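Local coordinates for protein FMN-dependent NADH:quinone oxidoreductase 1 (Bacillus anthracis, PDB 3U7I) that probably uses FMN and NADH to reduce quinones, protecting against electrophilic quinone stress, and to cleave the azo bond of aromatic azo compounds reductively, at residues S33-S39 with A210-K216; T60-W65 with E77-T82; S134-K139 with N175-I179; V163-H167 with Y182-R186. One frame throughout, in Å; residues are numbered along the deposited sequence.

Contact 1: residues S33-S39 with A210-K216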
loop_
_atom_site.group_PDB
_atom_site.type_symbol
_atom_site.label_atom_id
_atom_site.label_comp_id
_atom_site.label_asym_id
_atom_site.label_seq_id
_atom_site.Cartn_x
_atom_site.Cartn_y
_atom_site.Cartn_z
ATOM N N SER C 33 -5.543 26.792 -11.837
ATOM C CA SER C 33 -5.599 26.697 -13.295
ATOM C C SER C 33 -6.890 26.018 -13.797
ATOM O O SER C 33 -7.564 26.521 -14.711
ATOM C CB SER C 33 -4.359 25.948 -13.798
ATOM O OG SER C 33 -4.324 25.879 -15.209
ATOM N N TYR C 34 -7.223 24.884 -13.188
ATOM C CA TYR C 34 -8.442 24.144 -13.499
ATOM C C TYR C 34 -9.688 25.003 -13.310
ATOM O O TYR C 34 -10.542 25.072 -14.201
ATOM C CB TYR C 34 -8.518 22.919 -12.593
ATOM C CG TYR C 34 -9.539 21.869 -12.969
ATOM C CD1 TYR C 34 -9.544 21.287 -14.237
ATOM C CD2 TYR C 34 -10.452 21.405 -12.032
ATOM C CE1 TYR C 34 -10.466 20.287 -14.573
ATOM C CE2 TYR C 34 -11.373 20.409 -12.351
ATOM C CZ TYR C 34 -11.375 19.853 -13.626
ATOM O OH TYR C 34 -12.290 18.867 -13.936
ATOM N N LYS C 35 -9.792 25.653 -12.149
ATOM C CA LYS C 35 -10.965 26.467 -11.825
ATOM C C LYS C 35 -11.250 27.579 -12.850
ATOM O O LYS C 35 -12.394 28.007 -12.997
ATOM C CB LYS C 35 -10.855 27.047 -10.412
ATOM C CG LYS C 35 -11.126 26.047 -9.293
ATOM C CD LYS C 35 -11.214 26.762 -7.947
ATOM C CE LYS C 35 -11.135 25.790 -6.773
ATOM N NZ LYS C 35 -12.450 25.258 -6.303
ATOM N N GLU C 36 -10.216 28.028 -13.560
ATOM C CA GLU C 36 -10.369 29.054 -14.599
ATOM C C GLU C 36 -11.008 28.511 -15.866
ATOM O O GLU C 36 -11.613 29.262 -16.634
ATOM C CB GLU C 36 -9.010 29.618 -15.003
ATOM C CG GLU C 36 -8.347 30.520 -13.993
ATOM C CD GLU C 36 -6.933 30.881 -14.411
ATOM O OE1 GLU C 36 -6.643 30.840 -15.630
ATOM O OE2 GLU C 36 -6.112 31.190 -13.517
ATOM N N LEU C 37 -10.841 27.215 -16.104
ATOM C CA LEU C 37 -11.231 26.620 -17.381
ATOM C C LEU C 37 -12.534 25.802 -17.346
ATOM O O LEU C 37 -13.213 25.678 -18.366
ATOM C CB LEU C 37 -10.080 25.770 -17.943
ATOM C CG LEU C 37 -8.756 26.494 -18.197
ATOM C CD1 LEU C 37 -7.662 25.479 -18.481
ATOM C CD2 LEU C 37 -8.878 27.503 -19.330
ATOM N N ILE C 38 -12.878 25.255 -16.178
ATOM C CA ILE C 38 -14.075 24.418 -16.056
ATOM C C ILE C 38 -15.355 25.196 -16.373
ATOM O O ILE C 38 -15.458 26.394 -16.087
ATOM C CB ILE C 38 -14.209 23.715 -14.657
ATOM C CG1 ILE C 38 -14.296 24.726 -13.512
ATOM C CG2 ILE C 38 -13.065 22.733 -14.410
ATOM C CD1 ILE C 38 -14.309 24.061 -12.156
ATOM N N SER C 39 -16.320 24.507 -16.974
ATOM C CA SER C 39 -17.637 25.079 -17.234
ATOM C C SER C 39 -18.366 25.312 -15.912
ATOM O O SER C 39 -17.999 24.744 -14.882
ATOM C CB SER C 39 -18.453 24.156 -18.140
ATOM O OG SER C 39 -17.876 24.083 -19.434
ATOM N N ALA C 210 -4.733 20.660 -16.810
ATOM C CA ALA C 210 -5.927 21.451 -16.519
ATOM C C ALA C 210 -6.687 21.805 -17.799
ATOM O O ALA C 210 -7.911 21.670 -17.857
ATOM C CB ALA C 210 -5.549 22.713 -15.750
ATOM N N SER C 211 -5.955 22.263 -18.816
ATOM C CA SER C 211 -6.531 22.551 -20.130
ATOM C C SER C 211 -7.180 21.304 -20.717
ATOM O O SER C 211 -8.322 21.340 -21.190
ATOM C CB SER C 211 -5.451 23.042 -21.099
ATOM O OG SER C 211 -4.967 24.313 -20.725
ATOM N N ARG C 212 -6.428 20.207 -20.709
ATOM C CA ARG C 212 -6.913 18.942 -21.237
ATOM C C ARG C 212 -8.213 18.524 -20.549
ATOM O O ARG C 212 -9.230 18.296 -21.214
ATOM C CB ARG C 212 -5.847 17.845 -21.089
ATOM C CG ARG C 212 -6.240 16.507 -21.727
ATOM C CD ARG C 212 -5.114 15.480 -21.657
ATOM N NE ARG C 212 -4.797 15.107 -20.285
ATOM C CZ ARG C 212 -5.492 14.230 -19.564
ATOM N NH1 ARG C 212 -6.563 13.637 -20.079
ATOM N NH2 ARG C 212 -5.121 13.956 -18.322
ATOM N N LEU C 213 -8.183 18.443 -19.220
ATOM C CA LEU C 213 -9.341 17.962 -18.468
ATOM C C LEU C 213 -10.565 18.866 -18.628
ATOM O O LEU C 213 -11.693 18.383 -18.655
ATOM C CB LEU C 213 -8.998 17.754 -16.985
ATOM C CG LEU C 213 -8.080 16.572 -16.627
ATOM C CD1 LEU C 213 -7.626 16.651 -15.173
ATOM C CD2 LEU C 213 -8.752 15.227 -16.917
ATOM N N ALA C 214 -10.330 20.170 -18.741
ATOM C CA ALA C 214 -11.408 21.142 -18.922
ATOM C C ALA C 214 -11.783 21.256 -20.389
ATOM O O ALA C 214 -12.808 21.852 -20.737
ATOM C CB ALA C 214 -10.996 22.498 -18.384
ATOM N N ASN C 215 -10.944 20.674 -21.241
ATOM C CA ASN C 215 -11.154 20.678 -22.683
ATOM C C ASN C 215 -11.113 22.086 -23.274
ATOM O O ASN C 215 -11.845 22.400 -24.219
ATOM C CB ASN C 215 -12.466 19.985 -23.042
ATOM C CG ASN C 215 -12.540 19.612 -24.506
ATOM O OD1 ASN C 215 -11.514 19.454 -25.169
ATOM N ND2 ASN C 215 -13.755 19.469 -25.023
ATOM N N LYS C 216 -10.250 22.924 -22.703
ATOM C CA LYS C 216 -10.050 24.293 -23.177
ATOM C C LYS C 216 -8.600 24.490 -23.634
ATOM O O LYS C 216 -7.699 23.741 -23.242
ATOM C CB LYS C 216 -10.368 25.304 -22.068
ATOM C CG LYS C 216 -11.760 25.196 -21.467
ATOM C CD LYS C 216 -12.792 25.954 -22.279
ATOM C CE LYS C 216 -14.180 25.860 -21.643
ATOM N NZ LYS C 216 -14.259 26.484 -20.286
HETATM O O HOH W 1 -13.461 29.254 -18.864
#
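Ala210 sets its methyl against the first residues of 33-39. CB lies 3.4 Å from Ser33 OG and 3.8 Å from the backbone N of Tyr34. The Ala210 carbonyl O sits at the Tyr34 ring edge, in its plane. The next residue, Ser211, brings CA to 3.5 Å from Leu37 CD1, and its OG also faces that methyl. Leu213 crosses Tyr34 at about a right angle, with CB 3.8 Å from CE1 of the ring. Tyr34 CG stands anti to the backbone N (chi1 -167°), which brings the ring up to Ala210 O and Leu213 CB. Ile38 CG2 covers one face of the ring, and the Tyr34 hydroxyl is hydrogen-bonded to Thr7 OG1. Ala214 makes the tightest apolar contact, CB to Leu37 CB at 3.4 Å. Asn215 then turns to positive phi in a Schellman motif that ends the helix. This brings Lys216 back across the end of the neighbouring helix. Its CB meets Leu37 CD2, and its chain, bent at chi2 and chi4, carries NZ to Leu37 O. That hydrogen bond is modelled very short, so its length is doubtful. The axes of helical segments 33-37 and 210-214 approach to 8.8 Å and cross at -34°, with the alanines of the second helix against Leu37 and Tyr34 of the first. These first and last helices of the flavodoxin-like fold meet on one face of its parallel sheet.

Contact 2: residues T60-W65 with E77-T82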
loop_
_atom_site.group_PDB
_atom_site.type_symbol
_atom_site.label_atom_id
_atom_site.label_comp_id
_atom_site.label_asym_id
_atom_site.label_seq_id
_atom_site.Cartn_x
_atom_site.Cartn_y
_atom_site.Cartn_z
ATOM N N THR C 60 -13.953 -5.673 12.631
ATOM C CA THR C 60 -15.334 -5.197 12.642
ATOM C C THR C 60 -15.924 -5.072 11.238
ATOM O O THR C 60 -17.075 -5.427 11.022
ATOM C CB THR C 60 -15.488 -3.857 13.403
ATOM O OG1 THR C 60 -14.947 -3.986 14.721
ATOM C CG2 THR C 60 -16.956 -3.464 13.511
ATOM N N VAL C 61 -15.135 -4.566 10.288
ATOM C CA VAL C 61 -15.579 -4.420 8.899
ATOM C C VAL C 61 -15.813 -5.787 8.228
ATOM O O VAL C 61 -16.803 -5.975 7.509
ATOM C CB VAL C 61 -14.578 -3.575 8.066
ATOM C CG1 VAL C 61 -14.912 -3.646 6.573
ATOM C CG2 VAL C 61 -14.557 -2.133 8.551
ATOM N N LEU C 62 -14.896 -6.732 8.467
ATOM C CA LEU C 62 -15.008 -8.084 7.921
ATOM C C LEU C 62 -16.237 -8.791 8.494
ATOM O O LEU C 62 -16.933 -9.530 7.791
ATOM C CB LEU C 62 -13.737 -8.892 8.204
ATOM C CG LEU C 62 -12.459 -8.361 7.552
ATOM C CD1 LEU C 62 -11.216 -9.098 8.062
ATOM C CD2 LEU C 62 -12.580 -8.476 6.055
ATOM N N SER C 63 -16.500 -8.550 9.774
ATOM C CA SER C 63 -17.710 -9.042 10.424
ATOM C C SER C 63 -18.979 -8.426 9.807
ATOM O O SER C 63 -19.946 -9.129 9.500
ATOM C CB SER C 63 -17.642 -8.743 11.924
ATOM O OG SER C 63 -18.870 -9.033 12.564
ATOM N N ALA C 64 -18.971 -7.107 9.638
ATOM C CA ALA C 64 -20.089 -6.393 9.043
ATOM C C ALA C 64 -20.371 -6.955 7.659
ATOM O O ALA C 64 -21.518 -7.260 7.314
ATOM C CB ALA C 64 -19.781 -4.913 8.962
ATOM N N TRP C 65 -19.312 -7.101 6.872
ATOM C CA TRP C 65 -19.431 -7.571 5.500
ATOM C C TRP C 65 -19.970 -8.996 5.407
ATOM O O TRP C 65 -20.778 -9.308 4.534
ATOM C CB TRP C 65 -18.089 -7.438 4.780
ATOM C CG TRP C 65 -17.802 -6.029 4.338
ATOM C CD1 TRP C 65 -18.672 -4.975 4.357
ATOM C CD2 TRP C 65 -16.569 -5.521 3.808
ATOM N NE1 TRP C 65 -18.059 -3.843 3.873
ATOM C CE2 TRP C 65 -16.768 -4.150 3.527
ATOM C CE3 TRP C 65 -15.316 -6.089 3.547
ATOM C CZ2 TRP C 65 -15.758 -3.338 2.993
ATOM C CZ3 TRP C 65 -14.315 -5.277 3.014
ATOM C CH2 TRP C 65 -14.544 -3.919 2.746
ATOM N N GLU C 77 -21.883 -0.615 15.929
ATOM C CA GLU C 77 -20.587 -0.213 15.385
ATOM C C GLU C 77 -20.351 -0.719 13.954
ATOM O O GLU C 77 -19.730 -0.028 13.145
ATOM C CB GLU C 77 -19.436 -0.617 16.318
ATOM C CG GLU C 77 -19.738 -1.752 17.281
ATOM C CD GLU C 77 -18.491 -2.224 18.023
ATOM O OE1 GLU C 77 -18.434 -2.068 19.266
ATOM O OE2 GLU C 77 -17.567 -2.750 17.361
ATOM N N GLU C 78 -20.854 -1.912 13.643
ATOM C CA GLU C 78 -20.829 -2.417 12.269
ATOM C C GLU C 78 -21.682 -1.546 11.343
ATOM O O GLU C 78 -21.299 -1.267 10.207
ATOM C CB GLU C 78 -21.312 -3.866 12.222
ATOM C CG GLU C 78 -20.345 -4.834 12.859
ATOM C CD GLU C 78 -20.954 -6.193 13.095
ATOM O OE1 GLU C 78 -22.159 -6.360 12.804
ATOM O OE2 GLU C 78 -20.232 -7.098 13.577
ATOM N N GLN C 79 -22.839 -1.122 11.831
ATOM C CA GLN C 79 -23.715 -0.233 11.080
ATOM C C GLN C 79 -23.018 1.105 10.798
ATOM O O GLN C 79 -22.998 1.587 9.661
ATOM C CB GLN C 79 -25.012 -0.014 11.866
ATOM C CG GLN C 79 -25.976 0.971 11.246
ATOM C CD GLN C 79 -27.003 1.473 12.245
ATOM O OE1 GLN C 79 -27.312 0.797 13.232
ATOM N NE2 GLN C 79 -27.531 2.671 11.999
ATOM N N LYS C 80 -22.425 1.684 11.840
ATOM C CA LYS C 80 -21.798 2.998 11.754
ATOM C C LYS C 80 -20.600 3.030 10.796
ATOM O O LYS C 80 -20.453 3.971 10.010
ATOM C CB LYS C 80 -21.390 3.479 13.150
ATOM C CG LYS C 80 -20.668 4.815 13.180
ATOM C CD LYS C 80 -19.912 4.988 14.495
ATOM C CE LYS C 80 -18.847 6.081 14.405
ATOM N NZ LYS C 80 -17.928 6.090 15.585
ATOM N N VAL C 81 -19.743 2.013 10.854
ATOM C CA VAL C 81 -18.582 1.987 9.961
ATOM C C VAL C 81 -18.972 1.757 8.496
ATOM O O VAL C 81 -18.456 2.443 7.612
ATOM C CB VAL C 81 -17.475 0.991 10.422
ATOM C CG1 VAL C 81 -17.994 -0.442 10.422
ATOM C CG2 VAL C 81 -16.225 1.130 9.539
ATOM N N THR C 82 -19.894 0.824 8.244
ATOM C CA THR C 82 -20.357 0.546 6.870
ATOM C C THR C 82 -21.127 1.711 6.221
ATOM O O THR C 82 -21.081 1.892 4.997
ATOM C CB THR C 82 -21.193 -0.773 6.763
ATOM O OG1 THR C 82 -22.270 -0.756 7.706
ATOM C CG2 THR C 82 -20.312 -2.003 7.013
#
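This is a helix-helix contact between two consecutive helices, 59-68 and 76-94, at the periphery of the flavodoxin-like domain. The segments cross almost perpendicularly, at -95°, with their axes 9.2 Å apart. Ala64 lies at the crossing. Its CB touches Thr82 CG2 at 3.5 Å and Glu78 CB at 3.8 Å. A polar bond flanks this point: Ser63 OG donates to Glu78 OE2 at 2.6 Å, meeting the carboxylate from above its plane, 46° out. With chi1 at 172°, the Ser63 hydroxyl points opposite the backbone N and out to that oxygen. The other oxygen, OE1, forms a salt bridge with Lys67 NZ and accepts a hydrogen bond from Thr75 N. In this loop-joined, nearly right-angled helix pair, the carboxylate of Glu78 ties the second helix both to the first and to the connecting loop. The CG of Glu78 also packs on Thr60 CG2, 3.7 Å away. One turn on from Glu77, Val81 CG2 meets Val61 CG2 at 3.8 Å, the two side chains crossing at about a right angle. Thr82 OG1 turns back on its own helix and donates to Glu78 O at 2.7 Å, while its methyl faces Ala64.

Contact 3: residues S134-K139 with N175-I179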
loop_
_atom_site.group_PDB
_atom_site.type_symbol
_atom_site.label_atom_id
_atom_site.label_comp_id
_atom_site.label_asym_id
_atom_site.label_seq_id
_atom_site.Cartn_x
_atom_site.Cartn_y
_atom_site.Cartn_z
ATOM N N SER C 134 -13.361 -11.139 -13.499
ATOM C CA SER C 134 -14.199 -10.002 -13.123
ATOM C C SER C 134 -14.039 -8.866 -14.129
ATOM O O SER C 134 -13.189 -8.921 -15.020
ATOM C CB SER C 134 -13.885 -9.518 -11.705
ATOM O OG SER C 134 -12.509 -9.236 -11.550
ATOM N N VAL C 135 -14.874 -7.841 -13.986
ATOM C CA VAL C 135 -14.856 -6.700 -14.895
ATOM C C VAL C 135 -15.230 -5.422 -14.135
ATOM O O VAL C 135 -15.959 -5.475 -13.141
ATOM C CB VAL C 135 -15.784 -6.931 -16.133
ATOM C CG1 VAL C 135 -17.228 -7.144 -15.709
ATOM C CG2 VAL C 135 -15.673 -5.781 -17.130
ATOM N N GLY C 136 -14.702 -4.285 -14.587
ATOM C CA GLY C 136 -15.003 -3.000 -13.974
ATOM C C GLY C 136 -16.352 -2.476 -14.432
ATOM O O GLY C 136 -16.779 -2.749 -15.561
ATOM N N LEU C 137 -17.025 -1.732 -13.553
ATOM C CA LEU C 137 -18.359 -1.205 -13.836
ATOM C C LEU C 137 -18.367 0.286 -14.174
ATOM O O LEU C 137 -19.407 0.836 -14.532
ATOM C CB LEU C 137 -19.296 -1.475 -12.654
ATOM C CG LEU C 137 -19.581 -2.945 -12.375
ATOM C CD1 LEU C 137 -20.614 -3.071 -11.285
ATOM C CD2 LEU C 137 -20.055 -3.633 -13.652
ATOM N N LEU C 138 -17.214 0.942 -14.056
ATOM C CA LEU C 138 -17.126 2.370 -14.346
ATOM C C LEU C 138 -16.452 2.620 -15.690
ATOM O O LEU C 138 -15.483 3.379 -15.776
ATOM C CB LEU C 138 -16.366 3.100 -13.235
ATOM C CG LEU C 138 -16.897 2.910 -11.809
ATOM C CD1 LEU C 138 -16.035 3.680 -10.821
ATOM C CD2 LEU C 138 -18.358 3.323 -11.689
ATOM N N LYS C 139 -16.969 1.982 -16.735
ATOM C CA LYS C 139 -16.399 2.113 -18.070
ATOM C C LYS C 139 -17.149 3.175 -18.871
ATOM O O LYS C 139 -17.669 2.892 -19.944
ATOM C CB LYS C 139 -16.440 0.766 -18.801
ATOM C CG LYS C 139 -15.945 -0.402 -17.954
ATOM C CD LYS C 139 -15.177 -1.426 -18.777
ATOM C CE LYS C 139 -14.579 -2.506 -17.878
ATOM N NZ LYS C 139 -13.164 -2.837 -18.227
ATOM N N ASN C 175 -7.615 1.324 -14.286
ATOM C CA ASN C 175 -7.894 0.744 -15.601
ATOM C C ASN C 175 -8.841 -0.445 -15.466
ATOM O O ASN C 175 -9.785 -0.619 -16.253
ATOM C CB ASN C 175 -6.622 0.334 -16.337
ATOM C CG ASN C 175 -6.902 -0.077 -17.776
ATOM O OD1 ASN C 175 -6.833 0.743 -18.695
ATOM N ND2 ASN C 175 -7.231 -1.350 -17.975
ATOM N N PHE C 176 -8.588 -1.256 -14.446
ATOM C CA PHE C 176 -9.488 -2.349 -14.113
ATOM C C PHE C 176 -10.928 -1.860 -13.900
ATOM O O PHE C 176 -11.867 -2.419 -14.465
ATOM C CB PHE C 176 -8.983 -3.102 -12.884
ATOM C CG PHE C 176 -9.968 -4.082 -12.336
ATOM C CD1 PHE C 176 -10.403 -5.149 -13.112
ATOM C CD2 PHE C 176 -10.457 -3.942 -11.045
ATOM C CE1 PHE C 176 -11.317 -6.063 -12.610
ATOM C CE2 PHE C 176 -11.370 -4.850 -10.535
ATOM C CZ PHE C 176 -11.803 -5.912 -11.322
ATOM N N LEU C 177 -11.100 -0.821 -13.084
ATOM C CA LEU C 177 -12.425 -0.277 -12.807
ATOM C C LEU C 177 -13.093 0.268 -14.068
ATOM O O LEU C 177 -14.315 0.390 -14.122
ATOM C CB LEU C 177 -12.359 0.814 -11.726
ATOM C CG LEU C 177 -11.959 0.335 -10.326
ATOM C CD1 LEU C 177 -12.120 1.444 -9.268
ATOM C CD2 LEU C 177 -12.753 -0.920 -9.937
ATOM N N GLY C 178 -12.284 0.588 -15.077
ATOM C CA GLY C 178 -12.781 1.138 -16.330
ATOM C C GLY C 178 -12.261 2.533 -16.634
ATOM O O GLY C 178 -12.557 3.114 -17.683
ATOM N N ILE C 179 -11.488 3.083 -15.705
ATOM C CA ILE C 179 -10.949 4.431 -15.865
ATOM C C ILE C 179 -9.626 4.338 -16.635
ATOM O O ILE C 179 -8.571 4.015 -16.077
ATOM C CB ILE C 179 -10.818 5.161 -14.489
ATOM C CG1 ILE C 179 -12.166 5.126 -13.744
ATOM C CG2 ILE C 179 -10.306 6.585 -14.671
ATOM C CD1 ILE C 179 -12.086 5.460 -12.277
HETATM O O HOH W 2 -12.302 -4.330 -16.180
HETATM O O HOH W 3 -11.081 -1.203 -18.572
#
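Lys139 passes beside the C-terminal end of helix 165-177 and can be followed from CB outward. Its CB leads to CG, which rests 3.9 Å from Gly178 CA. CD and CE then carry the chain, bent at chi2 and chi4, back toward the carbonyls of the last helical turn. NZ reaches them through two waters, each 2.7 Å away. One water donates to Phe176 O and also accepts from Gly136 N; the other donates to Asn175 O. The ammonium thus lies near the negative end of the helix dipole, which probably favours its positive charge. A direct bond joins the backbones as well: Leu138 N donates to Leu177 O at 3.0 Å, nearly along the C=O axis. Gly136, lacking a side chain, lets its CA come within 3.2 Å of Phe176 O in a CA-H...O contact. Gly178, with positive phi, is the C-prime residue of a Schellman motif. Its CA faces Leu138 O. At the other end, Ser134 OG meets the edge of the Phe176 ring, 3.4 Å from CZ. That ring also meets Trp159 of the second subunit. The 134-136 strand pairs antiparallel with 127-129, and the hairpin rests against the end of helix 165-177. Leu138 and Ile179 both turn onto Phe92 of helix 76-94.

Contact 4: residues V163-H167 with Y182-R186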
loop_
_atom_site.group_PDB
_atom_site.type_symbol
_atom_site.label_atom_id
_atom_site.label_comp_id
_atom_site.label_asym_id
_atom_site.label_seq_id
_atom_site.Cartn_x
_atom_site.Cartn_y
_atom_site.Cartn_z
ATOM N N VAL C 163 10.315 -0.183 -9.719
ATOM C CA VAL C 163 9.755 -0.268 -8.361
ATOM C C VAL C 163 8.816 0.881 -7.996
ATOM O O VAL C 163 8.501 1.092 -6.823
ATOM C CB VAL C 163 10.860 -0.413 -7.276
ATOM C CG1 VAL C 163 11.675 -1.656 -7.539
ATOM C CG2 VAL C 163 11.752 0.822 -7.225
ATOM N N GLU C 164 8.358 1.610 -9.007
ATOM C CA GLU C 164 7.399 2.686 -8.794
ATOM C C GLU C 164 6.012 2.074 -8.660
ATOM O O GLU C 164 5.162 2.229 -9.541
ATOM C CB GLU C 164 7.436 3.695 -9.954
ATOM C CG GLU C 164 6.713 5.004 -9.648
ATOM C CD GLU C 164 6.521 5.867 -10.876
ATOM O OE1 GLU C 164 6.729 5.355 -12.002
ATOM O OE2 GLU C 164 6.166 7.057 -10.714
ATOM N N TYR C 165 5.785 1.374 -7.554
ATOM C CA TYR C 165 4.540 0.627 -7.387
ATOM C C TYR C 165 3.340 1.495 -7.056
ATOM O O TYR C 165 2.207 1.092 -7.292
ATOM C CB TYR C 165 4.703 -0.514 -6.382
ATOM C CG TYR C 165 5.595 -1.599 -6.924
ATOM C CD1 TYR C 165 5.220 -2.323 -8.055
ATOM C CD2 TYR C 165 6.824 -1.884 -6.331
ATOM C CE1 TYR C 165 6.033 -3.307 -8.574
ATOM C CE2 TYR C 165 7.645 -2.872 -6.847
ATOM C CZ TYR C 165 7.237 -3.583 -7.963
ATOM O OH TYR C 165 8.046 -4.564 -8.483
ATOM N N SER C 166 3.584 2.686 -6.520
ATOM C CA SER C 166 2.516 3.666 -6.376
ATOM C C SER C 166 1.786 3.833 -7.720
ATOM O O SER C 166 0.593 3.523 -7.838
ATOM C CB SER C 166 3.085 5.012 -5.906
ATOM O OG SER C 166 4.082 5.497 -6.796
ATOM N N HIS C 167 2.528 4.303 -8.729
ATOM C CA HIS C 167 2.013 4.509 -10.085
ATOM C C HIS C 167 1.491 3.225 -10.731
ATOM O O HIS C 167 0.383 3.199 -11.259
ATOM C CB HIS C 167 3.090 5.152 -10.974
ATOM C CG HIS C 167 2.824 5.029 -12.442
ATOM N ND1 HIS C 167 1.761 5.650 -13.064
ATOM C CD2 HIS C 167 3.479 4.353 -13.416
ATOM C CE1 HIS C 167 1.776 5.368 -14.354
ATOM N NE2 HIS C 167 2.810 4.580 -14.593
ATOM N N TYR C 182 -5.794 8.151 -18.017
ATOM C CA TYR C 182 -4.921 8.293 -16.856
ATOM C C TYR C 182 -3.682 9.116 -17.206
ATOM O O TYR C 182 -3.052 8.908 -18.244
ATOM C CB TYR C 182 -4.504 6.904 -16.368
ATOM C CG TYR C 182 -3.516 6.872 -15.222
ATOM C CD1 TYR C 182 -3.936 6.580 -13.939
ATOM C CD2 TYR C 182 -2.162 7.103 -15.429
ATOM C CE1 TYR C 182 -3.048 6.531 -12.886
ATOM C CE2 TYR C 182 -1.263 7.057 -14.376
ATOM C CZ TYR C 182 -1.721 6.769 -13.098
ATOM O OH TYR C 182 -0.845 6.710 -12.026
ATOM N N GLN C 183 -3.353 10.069 -16.341
ATOM C CA GLN C 183 -2.105 10.801 -16.449
ATOM C C GLN C 183 -1.486 10.915 -15.075
ATOM O O GLN C 183 -2.181 11.130 -14.083
ATOM C CB GLN C 183 -2.314 12.201 -17.013
ATOM C CG GLN C 183 -1.061 13.072 -16.892
ATOM C CD GLN C 183 -1.175 14.388 -17.619
ATOM O OE1 GLN C 183 -2.277 14.845 -17.938
ATOM N NE2 GLN C 183 -0.029 15.007 -17.902
ATOM N N ILE C 184 -0.174 10.750 -15.014
ATOM C CA ILE C 184 0.563 11.078 -13.805
ATOM C C ILE C 184 1.563 12.215 -14.064
ATOM O O ILE C 184 2.338 12.192 -15.033
ATOM C CB ILE C 184 1.261 9.844 -13.181
ATOM C CG1 ILE C 184 2.049 10.269 -11.940
ATOM C CG2 ILE C 184 2.150 9.138 -14.213
ATOM C CD1 ILE C 184 2.475 9.131 -11.050
ATOM N N VAL C 185 1.511 13.227 -13.207
ATOM C CA VAL C 185 2.522 14.268 -13.204
ATOM C C VAL C 185 3.521 13.961 -12.079
ATOM O O VAL C 185 3.145 13.858 -10.909
ATOM C CB VAL C 185 1.893 15.656 -13.034
ATOM C CG1 VAL C 185 2.980 16.725 -12.894
ATOM C CG2 VAL C 185 0.957 15.971 -14.221
ATOM N N ARG C 186 4.785 13.786 -12.452
ATOM C CA ARG C 186 5.834 13.449 -11.498
ATOM C C ARG C 186 6.683 14.664 -11.137
ATOM O O ARG C 186 7.570 15.069 -11.899
ATOM C CB ARG C 186 6.736 12.343 -12.057
ATOM C CG ARG C 186 6.038 11.013 -12.285
ATOM C CD ARG C 186 7.035 9.932 -12.692
ATOM N NE ARG C 186 6.373 8.648 -12.913
ATOM C CZ ARG C 186 5.683 8.346 -14.006
ATOM N NH1 ARG C 186 5.550 9.232 -14.985
ATOM N NH2 ARG C 186 5.120 7.155 -14.121
#
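Glu164 and Arg186 form the tight part of this contact, a side-on salt bridge in which two nitrogens each hold one carboxylate oxygen. Arg186 NE donates to Glu164 OE2 at 2.7 Å with an angle of 161°, and OE2 accepts through its syn lone pair. NH2 reaches OE1 less closely, at 3.2 Å. The two planes are turned 47° apart, so the pair is not coplanar. Glu164 OE2 has a second partner in Gln148 NE2, which is consistent with a fixed carboxylate. NH2 of Arg186 also stands over one face of the His167 ring, 3.3 Å from CD2. Glu164 is the N-cap residue of helix 165-177. The contact therefore joins the start of that helix to the edge strand 181-187 of the parallel sheet in the flavodoxin-like fold, within a beta-alpha-beta crossover from strand 143-149. Toward Tyr182 a single hydrogen bond replaces the paired grip. His167 ND1 and Tyr182 OH share it at 3.0 Å, and the rings meet rim to rim rather than stacking. A chi1 of 163° extends the His167 imidazole toward the strand. Ile184 packs on His167, its CG2 3.7 Å from ND1. The His167, Tyr182 and Ile184 side is partly exposed, whereas Glu164 is buried.

From the N terminus, contact 1 opens first, on helix 22-37, and closes last, on helix 195-214. It therefore encloses the other three and brings the first and last helices together. Contact 2 closes a short loop between helices 59-68 and 76-94. It closes before contact 3 opens, and lies on the opposite side of the chain's centre from contacts 1 and 4. Contacts 3 and 4 cross along the chain and share helix 165-177: contact 4 joins its start to edge strand 181-187, contact 3 its end to the 127-136 hairpin. Contacts 1 and 4 touch where Arg212 NH2 probably hydrogen-bonds Gln183 OE1.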